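Local coordinates for protein glycerol trinitrate reductase (Agrobacterium tumefaciens, PDB 5EPD) that probably uses FMN and a nicotinamide cofactor to reduce glycerol trinitrate, and is modelled here without its flavin, at residues A144-V149 with S161-L166; W122-I127 with N199-E204; F206-A211 with I258-P263. One frame throughout, in Å; residues are numbered along the deposited sequence.

All three contacts lie on the same side of the chain's centre, among loops that follow the third, fourth and fifth strands of the barrel; old yellow enzymes hold FMN at the C-terminal end of the barrel, although the present model is flavin-free. Contact 2 is the most central, about 11 Å from the centre of the chain, and contact 1 is nested within the loop it closes. Their centres are about 11 Å apart, and R126 joins them: R126 NH1 probably hydrogen-bonds I145 O at 2.8 Å. Contacts 2 and 3, with centres about 13 Å apart, lie at the start and just past the end of helix 202-207. They meet where G200 CA lies 3.6 Å from I258 CD1.

Contact 1: residues A144-V149 with S161-L166; sequences AIRAEV and SEPRAL
R146 and E162 make the charged part of this surface contact. At chi1 -155° R146 CG swings opposite the backbone N, and the aliphatic stem runs across the start of 161-166: CG lies 3.6 Å from S161 O, and CD 3.5 Å from E162 OE2. The chain then bends at chi3, and the guanidinium stands obliquely to the E162 carboxylate, the two planes 56° apart. The salt bridge is a long one, with R146 NH1 4.0 Å from E162 OE2. On the other terminal nitrogen, R146 NH2 is 3.3 Å from E148 OE2, but that oxygen is well out of the guanidinium plane and the attraction is one of charge alone. R146 thus sits between two acids and probably eases their mutual repulsion.

Van der Waals contacts continue along the segments. P163 turns its ring toward 144-149, placing CD 3.7 Å from R146 CA and CG 3.5 Å from I145 O. Beyond it, A144 CB rests on the P163 carbonyl oxygen and, more loosely, on A165 CB.

Hydrogen bonding between the segments is indirect: a water accepts from A147 N and donates to S161 O, spanning the gap between the two backbones.

The contact belongs to the long connection between barrel strand 117-122 and helix 171-187. Strand 140-141 leads into 144-149 and pairs in parallel with strand 164-165, while L166 packs on L171 and I174 of helix 171-187.

Contact 2: residues W122-I127 with N199-E204; sequences WHVGRI and NGYLLE
H123 and L202 join the backbones: L202 N donates to H123 O at 2.9 Å and 158°, in the carbonyl plane, while a type II' turn from V124 to I127 carries G125 CA to 4.1 Å from L202 CA. Y201 is the N-cap of helix 202-207, so the bond occupies an N-H of the first helical turn with an oxygen from the other segment.

The side chains gather round the Y201 ring. W122 meets it edge to face, in a T-shaped pair with planes at 83°; W122 NE1 sits over the centre of the ring, 3.6 Å from Y201 CG. N199 O lies over the opposite face, near the rim. V124 CB packs against Y201 CD1, while I127 brings CB and CG2 to Y201 CE1 and pushes its CD1 to 3.2 Å from G200 O. With a neighbour on either face, the ring is probably held in its rotation, and its hydroxyl bonds that of Y88.

The end of L202 diverges from Y201 and reaches H123. A chi1 of -176° sends the chain out past H123, and the second torsion lays CD2 over the ring in a CH-pi contact, 3.7 Å from the centroid. NE2 of that imidazole is hydrogen-bonded to Q84 OE1, and its ND1 accepts a weak bond from G125 N. Within the turn, a water accepts from R126 NE and donates to G200 O.

The contact packs between the ends of barrel strands 117-122 and 193-196, where H196 meets the rings of both W122 and Y201; I174 and F178 of helix 171-187 cover H123.

Contact 3: residues F206-A211 with I258-P263; sequences FAKDGA and ISCSDP
The exit of helix 202-207 meets the loop that leads into helix 263-276, and D209 grips S261 there. Both carboxylate oxygens are used. S261 N donates almost straight to the syn lone pair of D209 OD1, at 3.0 Å and 162°; S261 OG donates to D209 OD2 at 2.9 Å, also on the syn side but 28° out of the carboxylate plane. D209 CG lies between its own backbone N and carbonyl carbon (chi1 57°), an orientation that aims the carboxylate at S261. A water donates to OD1 as well, giving that oxygen a second hydrogen bond.

Next to this pair of bonds the backbones come close, G210 CA 4.3 Å from S259 CA. G210 comes in with no side chain, and its N makes a weak, bent bond to S259 O at 2.8 Å.

Apolar atoms fill the inner side. I258 CG2 touches both K208 CB, at 3.7 Å, and A211 CB, at 3.6 Å. The K208 stem is extended beyond CG and passes alongside C260, with K208 CG 3.8 Å from C260 CB. It delivers the ammonium to E204 OE2 in a salt bridge, and to S253 OG and S250 O in hydrogen bonds, so the charge of this buried lysine is met by several oxygens.

One residue beyond S261, D262 is the N-cap of helix 263-276, its side chain capping a backbone N and bonding T265 OG1. The two segments lie in the connections after strands 193-196 and 245-249, the beta-to-alpha connections that form the C-terminal rim of a TIM barrel.

Contact 1: residues A144-V149 with S161-L166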
ATOM      1  N   ALA A 144      18.060  -4.465  15.476  1.00 39.29           N
ATOM      2  CA  ALA A 144      18.388  -5.821  15.003  1.00 39.80           C
ATOM      3  C   ALA A 144      17.535  -6.872  15.734  1.00 40.52           C
ATOM      4  O   ALA A 144      18.008  -7.557  16.635  1.00 40.20           O
ATOM      5  CB  ALA A 144      19.883  -6.094  15.193  1.00 41.76           C
ATOM      6  N   ILE A 145      16.253  -6.947  15.372  1.00 41.65           N
ATOM      7  CA  ILE A 145      15.325  -7.939  15.921  1.00 40.15           C
ATOM      8  C   ILE A 145      14.625  -8.536  14.705  1.00 39.71           C
ATOM      9  O   ILE A 145      13.946  -7.821  13.967  1.00 36.46           O
ATOM     10  CB  ILE A 145      14.249  -7.319  16.844  1.00 42.02           C
ATOM     11  CG1 ILE A 145      14.864  -6.384  17.893  1.00 44.74           C
ATOM     12  CG2 ILE A 145      13.431  -8.418  17.515  1.00 41.34           C
ATOM     13  CD1 ILE A 145      13.896  -5.362  18.472  1.00 44.76           C
ATOM     14  N   ARG A 146      14.818  -9.833  14.482  1.00 39.89           N
ATOM     15  CA  ARG A 146      14.178 -10.545  13.386  1.00 37.38           C
ATOM     16  C   ARG A 146      12.665 -10.529  13.569  1.00 37.70           C
ATOM     17  O   ARG A 146      12.161 -10.575  14.697  1.00 38.27           O
ATOM     18  CB  ARG A 146      14.642 -11.997  13.364  1.00 40.13           C
ATOM     19  CG  ARG A 146      14.536 -12.636  11.995  1.00 46.30           C
ATOM     20  CD  ARG A 146      15.087 -14.050  11.996  1.00 50.61           C
ATOM     21  NE  ARG A 146      14.034 -15.054  12.134  1.00 53.50           N
ATOM     22  CZ  ARG A 146      13.698 -15.694  13.251  1.00 52.95           C
ATOM     23  NH1 ARG A 146      14.319 -15.455  14.401  1.00 50.08           N
ATOM     24  NH2 ARG A 146      12.707 -16.587  13.207  1.00 54.89           N
ATOM     25  N   ALA A 147      11.940 -10.458  12.458  1.00 35.79           N
ATOM     26  CA  ALA A 147      10.512 -10.695  12.485  1.00 35.81           C
ATOM     27  C   ALA A 147      10.260 -12.217  12.448  1.00 36.63           C
ATOM     28  O   ALA A 147      11.019 -12.967  11.837  1.00 34.11           O
ATOM     29  CB  ALA A 147       9.838 -10.006  11.318  1.00 35.08           C
ATOM     30  N   GLU A 148       9.202 -12.644  13.138  1.00 40.33           N
ATOM     31  CA  GLU A 148       8.708 -14.023  13.136  1.00 42.18           C
ATOM     32  C   GLU A 148       7.695 -14.271  11.982  1.00 39.42           C
ATOM     33  O   GLU A 148       6.557 -14.697  12.228  1.00 37.54           O
ATOM     34  CB  GLU A 148       8.019 -14.304  14.488  1.00 44.44           C
ATOM     35  CG  GLU A 148       8.922 -14.155  15.683  1.00 48.33           C
ATOM     36  CD  GLU A 148      10.116 -15.063  15.554  1.00 55.98           C
ATOM     37  OE1 GLU A 148       9.925 -16.298  15.651  1.00 66.55           O
ATOM     38  OE2 GLU A 148      11.231 -14.550  15.311  1.00 58.33           O
ATOM     39  N   VAL A 149       8.095 -13.972  10.742  1.00 35.69           N
ATOM     40  CA  VAL A 149       7.263 -14.234   9.570  1.00 34.32           C
ATOM     41  C   VAL A 149       8.091 -14.788   8.418  1.00 33.85           C
ATOM     42  O   VAL A 149       9.321 -14.690   8.405  1.00 34.41           O
ATOM     43  CB  VAL A 149       6.468 -12.985   9.101  1.00 35.76           C
ATOM     44  CG1 VAL A 149       5.724 -12.343  10.279  1.00 36.39           C
ATOM     45  CG2 VAL A 149       7.355 -11.973   8.367  1.00 35.38           C
ATOM     46  N   SER A 161      15.227 -12.966   7.066  1.00 32.19           N
ATOM     47  CA  SER A 161      16.561 -12.974   7.611  1.00 31.82           C
ATOM     48  C   SER A 161      16.670 -12.031   8.796  1.00 35.26           C
ATOM     49  O   SER A 161      15.845 -11.115   8.963  1.00 33.25           O
ATOM     50  CB  SER A 161      17.539 -12.522   6.540  1.00 32.25           C
ATOM     51  OG  SER A 161      17.433 -13.331   5.377  1.00 33.54           O
ATOM     52  N   GLU A 162      17.717 -12.260   9.595  1.00 36.70           N
ATOM     53  CA  GLU A 162      18.164 -11.339  10.646  1.00 34.71           C
ATOM     54  C   GLU A 162      18.511  -9.980  10.020  1.00 33.14           C
ATOM     55  O   GLU A 162      19.274  -9.922   9.064  1.00 29.86           O
ATOM     56  CB  GLU A 162      19.420 -11.898  11.324  1.00 36.17           C
ATOM     57  CG  GLU A 162      19.213 -13.230  12.045  1.00 37.00           C
ATOM     58  CD  GLU A 162      18.478 -13.085  13.367  1.00 37.03           C
ATOM     59  OE1 GLU A 162      18.371 -11.928  13.853  1.00 33.26           O
ATOM     60  OE2 GLU A 162      18.016 -14.133  13.905  1.00 37.33           O
ATOM     61  N   PRO A 163      17.931  -8.887  10.537  1.00 32.14           N
ATOM     62  CA  PRO A 163      18.251  -7.597   9.958  1.00 31.24           C
ATOM     63  C   PRO A 163      19.380  -6.877  10.690  1.00 32.16           C
ATOM     64  O   PRO A 163      19.671  -7.202  11.829  1.00 35.13           O
ATOM     65  CB  PRO A 163      16.955  -6.817  10.166  1.00 31.50           C
ATOM     66  CG  PRO A 163      16.401  -7.353  11.456  1.00 30.66           C
ATOM     67  CD  PRO A 163      16.784  -8.809  11.473  1.00 32.43           C
ATOM     68  N   ARG A 164      19.936  -5.866  10.039  1.00 31.36           N
ATOM     69  CA  ARG A 164      20.939  -4.950  10.591  1.00 31.56           C
ATOM     70  C   ARG A 164      20.263  -3.639  11.009  1.00 31.38           C
ATOM     71  O   ARG A 164      19.473  -3.063  10.236  1.00 32.15           O
ATOM     72  CB  ARG A 164      21.987  -4.702   9.489  1.00 35.50           C
ATOM     73  CG  ARG A 164      22.988  -3.562   9.671  1.00 36.97           C
ATOM     74  CD  ARG A 164      23.932  -3.458   8.459  1.00 36.03           C
ATOM     75  NE  ARG A 164      23.355  -2.685   7.355  1.00 36.92           N
ATOM     76  CZ  ARG A 164      23.181  -1.353   7.358  1.00 39.96           C
ATOM     77  NH1 ARG A 164      23.517  -0.592   8.406  1.00 45.40           N
ATOM     78  NH2 ARG A 164      22.641  -0.767   6.316  1.00 37.55           N
ATOM     79  N   ALA A 165      20.544  -3.162  12.221  1.00 30.21           N
ATOM     80  CA  ALA A 165      19.963  -1.897  12.688  1.00 31.33           C
ATOM     81  C   ALA A 165      20.591  -0.720  11.936  1.00 32.46           C
ATOM     82  O   ALA A 165      21.812  -0.627  11.857  1.00 34.36           O
ATOM     83  CB  ALA A 165      20.164  -1.744  14.186  1.00 32.96           C
ATOM     84  N   LEU A 166      19.771   0.167  11.366  1.00 32.84           N
ATOM     85  CA  LEU A 166      20.284   1.277  10.546  1.00 32.95           C
ATOM     86  C   LEU A 166      21.074   2.304  11.329  1.00 37.48           C
ATOM     87  O   LEU A 166      20.663   2.724  12.406  1.00 37.70           O
ATOM     88  CB  LEU A 166      19.157   2.014   9.860  1.00 31.35           C
ATOM     89  CG  LEU A 166      18.590   1.245   8.676  1.00 31.63           C
ATOM     90  CD1 LEU A 166      17.150   1.708   8.425  1.00 30.39           C
ATOM     91  CD2 LEU A 166      19.482   1.389   7.434  1.00 31.06           C
TER
HETATM   92  O   HOH W   1      13.335  -9.960   9.982  1.00 36.80           O

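Contact 2: residues W122-I127 with N199-E204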
ATOM      1  N   TRP A 122       7.021   1.541  -1.204  1.00 29.43           N
ATOM      2  CA  TRP A 122       7.383   0.493  -0.280  1.00 28.99           C
ATOM      3  C   TRP A 122       8.851   0.511   0.155  1.00 28.56           C
ATOM      4  O   TRP A 122       9.757   0.715  -0.663  1.00 28.38           O
ATOM      5  CB  TRP A 122       7.144  -0.818  -1.010  1.00 29.98           C
ATOM      6  CG  TRP A 122       6.716  -1.971  -0.203  1.00 29.96           C
ATOM      7  CD1 TRP A 122       6.351  -2.001   1.134  1.00 30.68           C
ATOM      8  CD2 TRP A 122       6.540  -3.297  -0.701  1.00 28.31           C
ATOM      9  NE1 TRP A 122       5.955  -3.282   1.480  1.00 29.89           N
ATOM     10  CE2 TRP A 122       6.053  -4.088   0.368  1.00 29.44           C
ATOM     11  CE3 TRP A 122       6.699  -3.878  -1.960  1.00 27.16           C
ATOM     12  CZ2 TRP A 122       5.755  -5.443   0.212  1.00 29.83           C
ATOM     13  CZ3 TRP A 122       6.406  -5.215  -2.117  1.00 28.06           C
ATOM     14  CH2 TRP A 122       5.938  -5.987  -1.041  1.00 28.78           C
ATOM     15  N   HIS A 123       9.070   0.266   1.444  1.00 28.01           N
ATOM     16  CA  HIS A 123      10.348  -0.238   1.965  1.00 26.39           C
ATOM     17  C   HIS A 123       9.997  -1.281   3.029  1.00 27.02           C
ATOM     18  O   HIS A 123       9.494  -0.939   4.122  1.00 26.53           O
ATOM     19  CB  HIS A 123      11.197   0.887   2.585  1.00 26.23           C
ATOM     20  CG  HIS A 123      12.652   0.559   2.704  1.00 26.35           C
ATOM     21  ND1 HIS A 123      13.114  -0.658   3.161  1.00 26.59           N
ATOM     22  CD2 HIS A 123      13.757   1.298   2.437  1.00 27.27           C
ATOM     23  CE1 HIS A 123      14.435  -0.663   3.163  1.00 26.25           C
ATOM     24  NE2 HIS A 123      14.851   0.518   2.739  1.00 27.27           N
ATOM     25  N   VAL A 124      10.285  -2.544   2.729  1.00 25.15           N
ATOM     26  CA  VAL A 124       9.942  -3.644   3.651  1.00 25.39           C
ATOM     27  C   VAL A 124      10.698  -3.719   4.984  1.00 26.07           C
ATOM     28  O   VAL A 124      10.297  -4.446   5.906  1.00 26.83           O
ATOM     29  CB  VAL A 124      10.074  -5.025   2.968  1.00 23.59           C
ATOM     30  CG1 VAL A 124       9.153  -5.079   1.746  1.00 24.10           C
ATOM     31  CG2 VAL A 124      11.531  -5.359   2.643  1.00 22.16           C
ATOM     32  N   GLY A 125      11.805  -3.005   5.088  1.00 27.87           N
ATOM     33  CA  GLY A 125      12.642  -3.103   6.281  1.00 28.85           C
ATOM     34  C   GLY A 125      13.047  -4.549   6.529  1.00 28.65           C
ATOM     35  O   GLY A 125      13.544  -5.227   5.619  1.00 26.55           O
ATOM     36  N   ARG A 126      12.828  -5.029   7.753  1.00 27.76           N
ATOM     37  CA  ARG A 126      13.321  -6.367   8.139  1.00 27.73           C
ATOM     38  C   ARG A 126      12.560  -7.548   7.522  1.00 26.58           C
ATOM     39  O   ARG A 126      13.011  -8.714   7.654  1.00 25.10           O
ATOM     40  CB  ARG A 126      13.311  -6.520   9.653  1.00 27.77           C
ATOM     41  CG  ARG A 126      11.924  -6.624  10.248  1.00 27.15           C
ATOM     42  CD  ARG A 126      11.960  -6.411  11.741  1.00 26.18           C
ATOM     43  NE  ARG A 126      10.623  -6.567  12.293  1.00 26.29           N
ATOM     44  CZ  ARG A 126      10.338  -6.874  13.559  1.00 26.49           C
ATOM     45  NH1 ARG A 126      11.286  -7.070  14.480  1.00 25.94           N
ATOM     46  NH2 ARG A 126       9.067  -6.963  13.910  1.00 26.83           N
ATOM     47  N   ILE A 127      11.427  -7.255   6.860  1.00 25.48           N
ATOM     48  CA  ILE A 127      10.638  -8.297   6.184  1.00 24.36           C
ATOM     49  C   ILE A 127      11.200  -8.499   4.773  1.00 23.94           C
ATOM     50  O   ILE A 127      10.590  -8.098   3.762  1.00 21.27           O
ATOM     51  CB  ILE A 127       9.134  -7.963   6.186  1.00 25.23           C
ATOM     52  CG1 ILE A 127       8.660  -7.773   7.631  1.00 26.06           C
ATOM     53  CG2 ILE A 127       8.317  -9.099   5.573  1.00 24.93           C
ATOM     54  CD1 ILE A 127       7.194  -7.406   7.738  1.00 27.78           C
ATOM     55  N   ASN A 199       1.479  -2.614   8.181  1.00 24.42           N
ATOM     56  CA  ASN A 199       1.630  -4.047   7.895  1.00 23.24           C
ATOM     57  C   ASN A 199       3.033  -4.571   8.169  1.00 24.47           C
ATOM     58  O   ASN A 199       3.521  -5.502   7.491  1.00 23.69           O
ATOM     59  CB  ASN A 199       1.168  -4.365   6.457  1.00 22.32           C
ATOM     60  CG  ASN A 199      -0.289  -3.933   6.189  1.00 22.58           C
ATOM     61  OD1 ASN A 199      -1.044  -3.572   7.106  1.00 22.20           O
ATOM     62  ND2 ASN A 199      -0.688  -3.980   4.921  1.00 22.34           N
ATOM     63  N   GLY A 200       3.682  -3.952   9.159  1.00 25.20           N
ATOM     64  CA  GLY A 200       4.971  -4.434   9.694  1.00 25.91           C
ATOM     65  C   GLY A 200       6.237  -4.062   8.934  1.00 26.10           C
ATOM     66  O   GLY A 200       7.310  -4.543   9.271  1.00 26.81           O
ATOM     67  N   TYR A 201       6.122  -3.212   7.913  1.00 26.61           N
ATOM     68  CA  TYR A 201       7.264  -2.853   7.071  1.00 25.49           C
ATOM     69  C   TYR A 201       8.004  -1.662   7.691  1.00 28.51           C
ATOM     70  O   TYR A 201       7.677  -1.283   8.816  1.00 28.77           O
ATOM     71  CB  TYR A 201       6.776  -2.595   5.656  1.00 25.39           C
ATOM     72  CG  TYR A 201       6.123  -3.843   5.076  1.00 25.63           C
ATOM     73  CD1 TYR A 201       6.866  -5.008   4.865  1.00 23.64           C
ATOM     74  CD2 TYR A 201       4.761  -3.875   4.787  1.00 25.95           C
ATOM     75  CE1 TYR A 201       6.285  -6.153   4.355  1.00 24.13           C
ATOM     76  CE2 TYR A 201       4.174  -5.024   4.271  1.00 25.42           C
ATOM     77  CZ  TYR A 201       4.949  -6.155   4.051  1.00 24.04           C
ATOM     78  OH  TYR A 201       4.367  -7.283   3.554  1.00 21.41           O
ATOM     79  N   LEU A 202       8.998  -1.100   6.985  1.00 29.16           N
ATOM     80  CA  LEU A 202      10.045  -0.273   7.609  1.00 29.42           C
ATOM     81  C   LEU A 202       9.485   0.799   8.532  1.00 29.66           C
ATOM     82  O   LEU A 202       9.904   0.935   9.713  1.00 28.67           O
ATOM     83  CB  LEU A 202      10.935   0.402   6.557  1.00 29.83           C
ATOM     84  CG  LEU A 202      12.119   1.216   7.106  1.00 30.97           C
ATOM     85  CD1 LEU A 202      13.093   0.356   7.906  1.00 33.01           C
ATOM     86  CD2 LEU A 202      12.878   1.915   5.993  1.00 31.67           C
ATOM     87  N   LEU A 203       8.541   1.560   8.004  1.00 27.44           N
ATOM     88  CA  LEU A 203       8.133   2.764   8.704  1.00 28.69           C
ATOM     89  C   LEU A 203       7.345   2.412   9.964  1.00 27.92           C
ATOM     90  O   LEU A 203       7.418   3.154  10.944  1.00 27.29           O
ATOM     91  CB  LEU A 203       7.339   3.702   7.780  1.00 30.04           C
ATOM     92  CG  LEU A 203       7.978   4.025   6.417  1.00 30.39           C
ATOM     93  CD1 LEU A 203       7.108   4.959   5.568  1.00 30.05           C
ATOM     94  CD2 LEU A 203       9.383   4.591   6.616  1.00 31.30           C
ATOM     95  N   GLU A 204       6.590   1.301   9.932  1.00 26.10           N
ATOM     96  CA  GLU A 204       5.850   0.822  11.099  1.00 25.56           C
ATOM     97  C   GLU A 204       6.822   0.175  12.107  1.00 26.46           C
ATOM     98  O   GLU A 204       6.601   0.229  13.341  1.00 24.66           O
ATOM     99  CB  GLU A 204       4.738  -0.179  10.722  1.00 26.98           C
ATOM    100  CG  GLU A 204       3.924  -0.647  11.947  1.00 28.99           C
ATOM    101  CD  GLU A 204       2.847  -1.698  11.658  1.00 29.81           C
ATOM    102  OE1 GLU A 204       3.185  -2.888  11.433  1.00 30.22           O
ATOM    103  OE2 GLU A 204       1.651  -1.342  11.718  1.00 29.33           O
TER
HETATM  104  O   HOH W   2       7.991  -6.503  11.028  1.00 25.84           O

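Contact 3: residues F206-A211 with I258-P263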
ATOM      1  N   PHE A 206       9.582   1.280  12.847  1.00 29.42           N
ATOM      2  CA  PHE A 206      10.046   2.444  13.598  1.00 30.61           C
ATOM      3  C   PHE A 206       8.966   2.957  14.546  1.00 29.60           C
ATOM      4  O   PHE A 206       9.273   3.307  15.684  1.00 28.98           O
ATOM      5  CB  PHE A 206      10.478   3.587  12.643  1.00 31.33           C
ATOM      6  CG  PHE A 206      11.935   3.544  12.240  1.00 32.99           C
ATOM      7  CD1 PHE A 206      12.359   2.754  11.181  1.00 32.89           C
ATOM      8  CD2 PHE A 206      12.888   4.306  12.926  1.00 34.12           C
ATOM      9  CE1 PHE A 206      13.693   2.723  10.801  1.00 33.43           C
ATOM     10  CE2 PHE A 206      14.228   4.268  12.552  1.00 33.53           C
ATOM     11  CZ  PHE A 206      14.633   3.486  11.480  1.00 33.42           C
ATOM     12  N   ALA A 207       7.730   3.025  14.050  1.00 27.97           N
ATOM     13  CA  ALA A 207       6.598   3.518  14.800  1.00 28.81           C
ATOM     14  C   ALA A 207       6.212   2.697  16.054  1.00 29.41           C
ATOM     15  O   ALA A 207       5.805   3.260  17.078  1.00 27.02           O
ATOM     16  CB  ALA A 207       5.394   3.633  13.870  1.00 28.77           C
ATOM     17  N   LYS A 208       6.323   1.369  15.959  1.00 32.03           N
ATOM     18  CA  LYS A 208       5.914   0.460  17.046  1.00 30.21           C
ATOM     19  C   LYS A 208       7.089  -0.039  17.919  1.00 28.60           C
ATOM     20  O   LYS A 208       8.097  -0.525  17.415  1.00 25.94           O
ATOM     21  CB  LYS A 208       5.100  -0.713  16.454  1.00 29.99           C
ATOM     22  CG  LYS A 208       3.757  -0.245  15.907  1.00 30.72           C
ATOM     23  CD  LYS A 208       2.905  -1.367  15.329  1.00 31.45           C
ATOM     24  CE  LYS A 208       1.527  -0.839  14.949  1.00 31.48           C
ATOM     25  NZ  LYS A 208       0.695  -1.847  14.231  1.00 31.34           N
ATOM     26  N   ASP A 209       6.929   0.064  19.239  1.00 30.53           N
ATOM     27  CA  ASP A 209       7.993  -0.284  20.199  1.00 31.46           C
ATOM     28  C   ASP A 209       8.331  -1.763  20.289  1.00 32.61           C
ATOM     29  O   ASP A 209       9.393  -2.138  20.821  1.00 36.98           O
ATOM     30  CB  ASP A 209       7.692   0.263  21.600  1.00 33.76           C
ATOM     31  CG  ASP A 209       6.347  -0.201  22.185  1.00 36.46           C
ATOM     32  OD1 ASP A 209       5.593  -1.018  21.607  1.00 35.36           O
ATOM     33  OD2 ASP A 209       6.028   0.303  23.278  1.00 38.08           O
ATOM     34  N   GLY A 210       7.456  -2.611  19.755  1.00 33.04           N
ATOM     35  CA  GLY A 210       7.752  -4.035  19.637  1.00 32.34           C
ATOM     36  C   GLY A 210       8.958  -4.305  18.766  1.00 31.09           C
ATOM     37  O   GLY A 210       9.608  -5.325  18.927  1.00 32.83           O
ATOM     38  N   ALA A 211       9.247  -3.390  17.842  1.00 29.92           N
ATOM     39  CA  ALA A 211      10.376  -3.527  16.942  1.00 30.41           C
ATOM     40  C   ALA A 211      11.370  -2.385  16.988  1.00 31.75           C
ATOM     41  O   ALA A 211      12.462  -2.524  16.421  1.00 33.90           O
ATOM     42  CB  ALA A 211       9.872  -3.692  15.514  1.00 31.24           C
ATOM     43  N   ILE A 258       3.631  -6.654  14.819  1.00 42.54           N
ATOM     44  CA  ILE A 258       4.570  -5.994  15.710  1.00 38.61           C
ATOM     45  C   ILE A 258       3.860  -5.584  17.010  1.00 36.77           C
ATOM     46  O   ILE A 258       2.869  -4.862  16.979  1.00 35.21           O
ATOM     47  CB  ILE A 258       5.188  -4.735  15.054  1.00 38.31           C
ATOM     48  CG1 ILE A 258       5.689  -5.044  13.629  1.00 39.21           C
ATOM     49  CG2 ILE A 258       6.327  -4.199  15.932  1.00 40.32           C
ATOM     50  CD1 ILE A 258       6.468  -3.926  12.951  1.00 37.78           C
ATOM     51  N   SER A 259       4.373  -6.012  18.160  1.00 35.99           N
ATOM     52  CA  SER A 259       3.788  -5.569  19.430  1.00 32.73           C
ATOM     53  C   SER A 259       3.917  -4.044  19.507  1.00 32.83           C
ATOM     54  O   SER A 259       4.859  -3.442  18.955  1.00 27.63           O
ATOM     55  CB  SER A 259       4.402  -6.289  20.664  1.00 32.32           C
ATOM     56  OG  SER A 259       5.716  -5.853  21.008  1.00 29.63           O
ATOM     57  N   CYS A 260       2.905  -3.446  20.129  1.00 33.38           N
ATOM     58  CA  CYS A 260       2.777  -2.002  20.294  1.00 34.74           C
ATOM     59  C   CYS A 260       2.027  -1.756  21.620  1.00 34.69           C
ATOM     60  O   CYS A 260       0.811  -1.939  21.689  1.00 31.85           O
ATOM     61  CB  CYS A 260       2.036  -1.368  19.100  1.00 33.61           C
ATOM     62  SG  CYS A 260       1.750   0.415  19.276  1.00 35.97           S
ATOM     63  N   SER A 261       2.783  -1.378  22.656  1.00 35.74           N
ATOM     64  CA  SER A 261       2.260  -1.089  24.013  1.00 37.21           C
ATOM     65  C   SER A 261       1.078  -0.142  24.117  1.00 37.56           C
ATOM     66  O   SER A 261       0.248  -0.325  24.992  1.00 40.83           O
ATOM     67  CB  SER A 261       3.355  -0.480  24.900  1.00 36.83           C
ATOM     68  OG  SER A 261       4.456  -1.348  25.001  1.00 37.34           O
ATOM     69  N   ASP A 262       1.028   0.899  23.286  1.00 37.81           N
ATOM     70  CA  ASP A 262      -0.083   1.865  23.339  1.00 36.93           C
ATOM     71  C   ASP A 262      -0.317   2.498  21.958  1.00 35.00           C
ATOM     72  O   ASP A 262       0.188   3.584  21.648  1.00 32.66           O
ATOM     73  CB  ASP A 262       0.174   2.926  24.422  1.00 36.08           C
ATOM     74  CG  ASP A 262      -0.965   3.927  24.543  1.00 38.16           C
ATOM     75  OD1 ASP A 262      -1.902   3.882  23.706  1.00 36.61           O
ATOM     76  OD2 ASP A 262      -0.919   4.773  25.471  1.00 41.55           O
ATOM     77  N   PRO A 263      -1.072   1.801  21.108  1.00 34.25           N
ATOM     78  CA  PRO A 263      -1.199   2.298  19.737  1.00 34.12           C
ATOM     79  C   PRO A 263      -2.068   3.547  19.636  1.00 32.47           C
ATOM     80  O   PRO A 263      -1.880   4.370  18.723  1.00 31.69           O
ATOM     81  CB  PRO A 263      -1.820   1.112  18.986  1.00 34.27           C
ATOM     82  CG  PRO A 263      -2.409   0.224  20.040  1.00 33.25           C
ATOM     83  CD  PRO A 263      -1.541   0.409  21.246  1.00 34.72           C
TER
HETATM   84  O   HOH W   3       5.939  -3.803  22.236  1.00 25.98           O
HETATM   85  O   HOH W   4       8.031  -7.704  20.894  1.00 47.77           O